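Local coordinates for exported protein (Bacteroides fragilis, PDB 4I17) that is of unknown function but, as an all-helical tetratricopeptide (TPR) repeat protein, probably offers a surface for binding other proteins, at residues K82-A85 with Y86-M89; K217-Q220 with D221-A225. All blocks are in the same frame, centred on the assembly; numbering follows the deposited sequence. Where two conformers were deposited one is given.

Contact 1 (K82-A85 with Y86-M89)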
ATOM      1  N   LYS A  82     -10.119   5.416  -7.963  1.00 15.82           N
ATOM      2  CA  LYS A  82     -10.873   4.180  -7.810  1.00 16.80           C
ATOM      3  C   LYS A  82     -10.532   3.533  -6.467  1.00 21.20           C
ATOM      4  O   LYS A  82     -11.446   3.113  -5.752  1.00 21.05           O
ATOM      5  CB  LYS A  82     -10.574   3.215  -8.962  1.00 19.85           C
ATOM      6  CG  LYS A  82     -11.522   2.036  -8.969  1.00 23.93           C
ATOM      7  CD  LYS A  82     -11.288   1.164 -10.182  1.00 28.64           C
ATOM      8  CE  LYS A  82     -12.151  -0.060 -10.114  1.00 33.90           C
ATOM      9  NZ  LYS A  82     -11.722  -1.056 -11.125  1.00 43.34           N
ATOM     10  N   SER A  83      -9.223   3.476  -6.116  1.00 19.66           N
ATOM     11  CA  SER A  83      -8.797   2.897  -4.832  0.50 19.15           C
ATOM     12  C   SER A  83      -9.419   3.677  -3.674  1.00 22.65           C
ATOM     13  O   SER A  83      -9.935   3.069  -2.736  1.00 22.18           O
ATOM     14  CB  SER A  83      -7.273   2.886  -4.713  0.50 21.10           C
ATOM     15  OG  SER A  83      -6.743   4.155  -4.361  0.50 23.82           O
ATOM     16  N   ALA A  84      -9.394   5.036  -3.747  1.00 20.64           N
ATOM     17  CA  ALA A  84      -9.950   5.897  -2.698  1.00 21.34           C
ATOM     18  C   ALA A  84     -11.431   5.638  -2.495  1.00 22.35           C
ATOM     19  O   ALA A  84     -11.918   5.695  -1.360  1.00 22.37           O
ATOM     20  CB  ALA A  84      -9.712   7.369  -3.009  1.00 22.46           C
ATOM     21  N   ALA A  85     -12.163   5.382  -3.590  1.00 19.07           N
ATOM     22  CA  ALA A  85     -13.594   5.092  -3.516  1.00 18.16           C
ATOM     23  C   ALA A  85     -13.815   3.805  -2.718  1.00 22.60           C
ATOM     24  O   ALA A  85     -14.690   3.766  -1.863  1.00 20.98           O
ATOM     25  CB  ALA A  85     -14.179   4.964  -4.926  1.00 18.63           C
ATOM     26  N   TYR A  86     -12.965   2.778  -2.936  1.00 19.84           N
ATOM     27  CA  TYR A  86     -13.068   1.513  -2.184  1.00 20.78           C
ATOM     28  C   TYR A  86     -12.655   1.685  -0.719  1.00 25.11           C
ATOM     29  O   TYR A  86     -13.295   1.089   0.143  1.00 26.10           O
ATOM     30  CB  TYR A  86     -12.279   0.413  -2.885  1.00 22.78           C
ATOM     31  CG  TYR A  86     -13.086  -0.165  -4.022  1.00 26.68           C
ATOM     32  CD1 TYR A  86     -14.235  -0.910  -3.779  1.00 29.75           C
ATOM     33  CD2 TYR A  86     -12.700   0.025  -5.346  1.00 29.16           C
ATOM     34  CE1 TYR A  86     -14.973  -1.461  -4.819  1.00 32.52           C
ATOM     35  CE2 TYR A  86     -13.456  -0.489  -6.401  1.00 31.19           C
ATOM     36  CZ  TYR A  86     -14.578  -1.249  -6.131  1.00 41.34           C
ATOM     37  OH  TYR A  86     -15.291  -1.818  -7.156  1.00 49.09           O
ATOM     38  N   ARG A  87     -11.653   2.547  -0.438  1.00 22.07           N
ATOM     39  CA  ARG A  87     -11.227   2.906   0.921  0.50 22.04           C
ATOM     40  C   ARG A  87     -12.428   3.543   1.657  1.00 25.75           C
ATOM     41  O   ARG A  87     -12.725   3.203   2.799  1.00 25.82           O
ATOM     42  CB  ARG A  87     -10.038   3.891   0.833  0.50 23.28           C
ATOM     43  CG  ARG A  87      -9.320   4.182   2.166  0.50 31.32           C
ATOM     44  CD  ARG A  87      -8.086   5.065   1.984  0.50 34.97           C
ATOM     45  NE  ARG A  87      -8.423   6.390   1.447  0.50 33.96           N
ATOM     46  CZ  ARG A  87      -7.709   7.043   0.534  0.50 39.86           C
ATOM     47  NH1 ARG A  87      -6.575   6.528   0.072  0.50 26.19           N
ATOM     48  NH2 ARG A  87      -8.113   8.226   0.089  0.50 24.21           N
ATOM     49  N   ASP A  88     -13.147   4.446   0.969  1.00 21.88           N
ATOM     50  CA  ASP A  88     -14.338   5.147   1.499  1.00 22.38           C
ATOM     51  C   ASP A  88     -15.506   4.157   1.734  1.00 27.17           C
ATOM     52  O   ASP A  88     -16.307   4.355   2.654  1.00 27.44           O
ATOM     53  CB  ASP A  88     -14.750   6.263   0.555  1.00 24.08           C
ATOM     54  CG  ASP A  88     -13.797   7.445   0.487  1.00 36.27           C
ATOM     55  OD1 ASP A  88     -13.095   7.697   1.485  1.00 35.34           O
ATOM     56  OD2 ASP A  88     -13.811   8.165  -0.545  1.00 35.64           O
HETATM   57  N   MSE A  89     -15.567   3.064   0.947  1.00 24.67           N
HETATM   58  CA  MSE A  89     -16.540   1.965   1.146  1.00 25.13           C
HETATM   59  C   MSE A  89     -16.065   0.992   2.224  1.00 29.87           C
HETATM   60  O   MSE A  89     -16.738  -0.024   2.464  1.00 29.79           O
HETATM   61  CB  MSE A  89     -16.769   1.185  -0.153  1.00 26.62           C
HETATM   62  CG  MSE A  89     -17.720   1.890  -1.112  1.00 31.78           C
HETATM   63 SE   MSE A  89     -17.875   0.876  -2.775  0.75 37.37          SE
HETATM   64  CE  MSE A  89     -16.600   1.775  -3.973  1.00 31.83           C
TER

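Contact 2 (K217-Q220 with D221-A225)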
ATOM      1  N   LYS A 217      22.628   0.466   9.885  1.00 18.31           N
ATOM      2  CA  LYS A 217      23.941  -0.177  10.019  1.00 18.69           C
ATOM      3  C   LYS A 217      24.181  -0.527  11.489  1.00 20.83           C
ATOM      4  O   LYS A 217      24.653  -1.625  11.814  1.00 19.56           O
ATOM      5  CB  LYS A 217      25.041   0.759   9.456  1.00 22.06           C
ATOM      6  CG  LYS A 217      26.460   0.184   9.483  1.00 32.62           C
ATOM      7  CD  LYS A 217      26.731  -0.860   8.412  1.00 34.50           C
ATOM      8  CE  LYS A 217      28.012  -1.605   8.735  1.00 44.87           C
ATOM      9  NZ  LYS A 217      28.348  -2.601   7.693  1.00 56.38           N
ATOM     10  N   GLN A 218      23.820   0.393  12.394  1.00 18.60           N
ATOM     11  CA  GLN A 218      24.001   0.151  13.828  0.50 18.35           C
ATOM     12  C   GLN A 218      23.156  -1.036  14.273  1.00 20.95           C
ATOM     13  O   GLN A 218      23.624  -1.887  15.034  1.00 21.80           O
ATOM     14  CB  GLN A 218      23.647   1.409  14.620  0.50 20.12           C
ATOM     15  CG  GLN A 218      24.739   2.458  14.562  0.50 21.27           C
ATOM     16  CD  GLN A 218      25.784   2.315  15.650  0.50 37.70           C
ATOM     17  OE1 GLN A 218      26.987   2.196  15.401  0.50 29.08           O
ATOM     18  NE2 GLN A 218      25.353   2.383  16.891  0.50 34.88           N
HETATM   19  N   MSE A 219      21.925  -1.131  13.790  1.00 18.73           N
HETATM   20  CA  MSE A 219      21.126  -2.276  14.213  0.50 18.12           C
HETATM   21  C   MSE A 219      21.678  -3.577  13.625  1.00 21.40           C
HETATM   22  O   MSE A 219      21.693  -4.585  14.338  1.00 21.81           O
HETATM   23  CB  MSE A 219      19.650  -2.117  13.874  0.50 20.05           C
HETATM   24  CG  MSE A 219      18.897  -3.397  14.158  0.50 26.71           C
HETATM   25 SE   MSE A 219      17.064  -3.206  13.897  0.50 34.42          SE
HETATM   26  CE  MSE A 219      16.621  -2.405  15.638  0.50 31.98           C
ATOM     27  N   GLN A 220      22.195  -3.558  12.389  1.00 20.13           N
ATOM     28  CA  GLN A 220      22.776  -4.780  11.822  1.00 20.33           C
ATOM     29  C   GLN A 220      23.963  -5.239  12.686  1.00 24.02           C
ATOM     30  O   GLN A 220      24.128  -6.447  12.930  1.00 22.45           O
ATOM     31  CB  GLN A 220      23.194  -4.581  10.378  1.00 21.85           C
ATOM     32  CG  GLN A 220      23.474  -5.917   9.693  1.00 26.78           C
ATOM     33  CD  GLN A 220      24.347  -5.795   8.479  1.00 33.37           C
ATOM     34  OE1 GLN A 220      25.148  -4.877   8.343  1.00 27.83           O
ATOM     35  NE2 GLN A 220      24.207  -6.739   7.556  1.00 24.44           N
ATOM     36  N   ASP A 221      24.762  -4.277  13.188  1.00 21.79           N
ATOM     37  CA  ASP A 221      25.889  -4.603  14.076  1.00 22.46           C
ATOM     38  C   ASP A 221      25.395  -5.259  15.354  1.00 25.60           C
ATOM     39  O   ASP A 221      26.019  -6.209  15.828  1.00 24.87           O
ATOM     40  CB  ASP A 221      26.690  -3.336  14.429  1.00 26.20           C
ATOM     41  CG  ASP A 221      27.434  -2.673  13.283  1.00 43.87           C
ATOM     42  OD1 ASP A 221      27.691  -3.352  12.267  1.00 45.32           O
ATOM     43  OD2 ASP A 221      27.796  -1.485  13.422  1.00 51.82           O
ATOM     44  N   GLN A 222      24.253  -4.775  15.913  1.00 22.76           N
ATOM     45  CA  GLN A 222      23.682  -5.369  17.131  1.00 21.89           C
ATOM     46  C   GLN A 222      23.258  -6.812  16.848  1.00 23.45           C
ATOM     47  O   GLN A 222      23.495  -7.672  17.681  1.00 23.80           O
ATOM     48  CB  GLN A 222      22.474  -4.563  17.666  1.00 23.11           C
ATOM     49  CG  GLN A 222      22.669  -3.055  17.917  1.00 30.99           C
ATOM     50  CD  GLN A 222      24.035  -2.640  18.402  1.00 50.92           C
ATOM     51  OE1 GLN A 222      24.480  -3.071  19.459  1.00 40.10           O
ATOM     52  NE2 GLN A 222      24.720  -1.768  17.640  1.00 48.08           N
ATOM     53  N   VAL A 223      22.636  -7.069  15.683  1.00 21.40           N
ATOM     54  CA  VAL A 223      22.219  -8.438  15.340  1.00 21.30           C
ATOM     55  C   VAL A 223      23.463  -9.329  15.176  1.00 25.68           C
ATOM     56  O   VAL A 223      23.503 -10.423  15.747  1.00 26.93           O
ATOM     57  CB  VAL A 223      21.270  -8.555  14.124  1.00 25.34           C
ATOM     58  CG1 VAL A 223      20.678  -9.973  14.067  1.00 26.32           C
ATOM     59  CG2 VAL A 223      20.140  -7.537  14.201  1.00 23.37           C
ATOM     60  N   LYS A 224      24.491  -8.854  14.457  1.00 23.68           N
ATOM     61  CA  LYS A 224      25.731  -9.631  14.272  1.00 25.77           C
ATOM     62  C   LYS A 224      26.347 -10.029  15.605  1.00 31.32           C
ATOM     63  O   LYS A 224      26.882 -11.127  15.707  1.00 31.48           O
ATOM     64  CB  LYS A 224      26.771  -8.888  13.431  1.00 27.83           C
ATOM     65  CG  LYS A 224      26.390  -8.790  11.966  1.00 29.56           C
ATOM     66  CD  LYS A 224      27.512  -8.157  11.153  1.00 37.59           C
ATOM     67  CE  LYS A 224      27.086  -7.941   9.720  1.00 42.33           C
ATOM     68  NZ  LYS A 224      28.121  -7.214   8.939  1.00 56.37           N
ATOM     69  N   ALA A 225      26.227  -9.177  16.640  1.00 29.49           N
ATOM     70  CA  ALA A 225      26.765  -9.483  17.981  1.00 29.97           C
ATOM     71  C   ALA A 225      26.032 -10.674  18.655  1.00 37.37           C
ATOM     72  O   ALA A 225      26.553 -11.261  19.609  1.00 38.19           O
ATOM     73  CB  ALA A 225      26.659  -8.261  18.873  1.00 30.51           C
TER
HETATM   74  O   HOH W   1      27.773  -0.883  16.339  1.00 40.57           O

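Contact 1 (K82-A85 with Y86-M89)
Lys82 runs its extended aliphatic chain alongside the ring of Tyr86, one helical turn further on, both side chains pointing the same way. Its CG sits anti to the backbone N (chi1 -170°), and the straight chain beyond it brings CE to the ring's edge, in plane, with Lys82 CE 4.0 Å from Tyr86 CE2. The ammonium group travels past the ring to a salt bridge with Asp66, so the tyrosine meets methylenes while the charge is paired on helix 58-70. Over one face of the ring, displaced toward its rim, lies the methyl end of selenomethionine Met89, whose chain bends back at chi3 (-97°); Met89 CE also lies 4.1 Å from Ala85 CB. On another side of the helix the guanidinium of Arg87 folds over Ala84, laying one face on it, with Arg87 NH2 3.6 Å from Ala84 CB; the bend at chi3 (62°) turns it back along the helix. Asp88 tucks its carboxylate toward the preceding turn, where Asp88 OD2 comes within 3.2 Å of Ala84 O, two acceptors unbonded while the carboxylate is ionised. Beneath these side chains four i to i+4 backbone bonds run in succession, from Tyr86 N to Lys82 O through to Met89 N to Ala85 O, the last reaching just past the end of helix 75-88. With Asp53 OD1 also close to Asp88 OD2, the negative charge gathered here may raise the affinity of that carboxylate for a proton, whereas the lysine, paired with Asp66, probably stays charged.

Contact 2 (K217-Q220 with D221-A225)
Residues 217-220 continue without a break into 221-225, and four successive i to i+4 bonds of helix 214-224 join them, from Asp221 N to Lys217 O through to Lys224 N to Gln220 O. Gln218 O is gripped twice: Gln222 N reaches it at 3.1 Å, and the amide of the same residue curls back so that Gln222 NE2 donates at 2.8 Å. The two donors come from opposite faces of the carbonyl plane, the side-chain one standing 38° out of it. The Gln222 chain bends at chi2, whose -34° is well away from a staggered value, to bring the amide back. A water links two side chains nearby, donating to Asp221 OD2 at 3.0 Å and, weakly, to Gln218 OE1. Gln220 and Lys224 cross at a slant, with Lys224 CE 3.7 Å from Gln220 CD; the glutamine's NE2 hydrogen-bonds to Val200 O on helix 182-209. Lys217 NZ lies 4.7 Å from Asp221 OD1, opposite charges near each other without contact. On the apolar side, Met219 CG, of a selenomethionine, approaches Val223 CG2 at 4.3 Å, and both residues pack against Tyr164 and Leu203. This is an amphipathic helix, its apolar side laid on helices 149-174 and 182-209 and its polar side carrying glutamines, lysines and an aspartate, several of them exposed, consistent with the C-terminal capping helix that often closes a TPR array.

From the N terminus, the chain passes through four helices before reaching contact 1, at the C-terminal end of helix 75-88. Five more helices follow before contact 2 on helix 214-224, close to the C terminus. The contacts are in series, neither nested nor crossed, and neither closes a long loop, since each joins neighbouring turns of one helix. The centres of contacts 1 and 2 are about 41 Å apart, on opposite sides of the chain's centre. The nearest atoms of contacts 1 and 2 stay about 29 Å apart. The helix of contact 1 packs against helices 58-70 and 92-105, whereas that of contact 2 packs on helices 149-174 and 182-209, so they belong to separate parts of the elongated helical array.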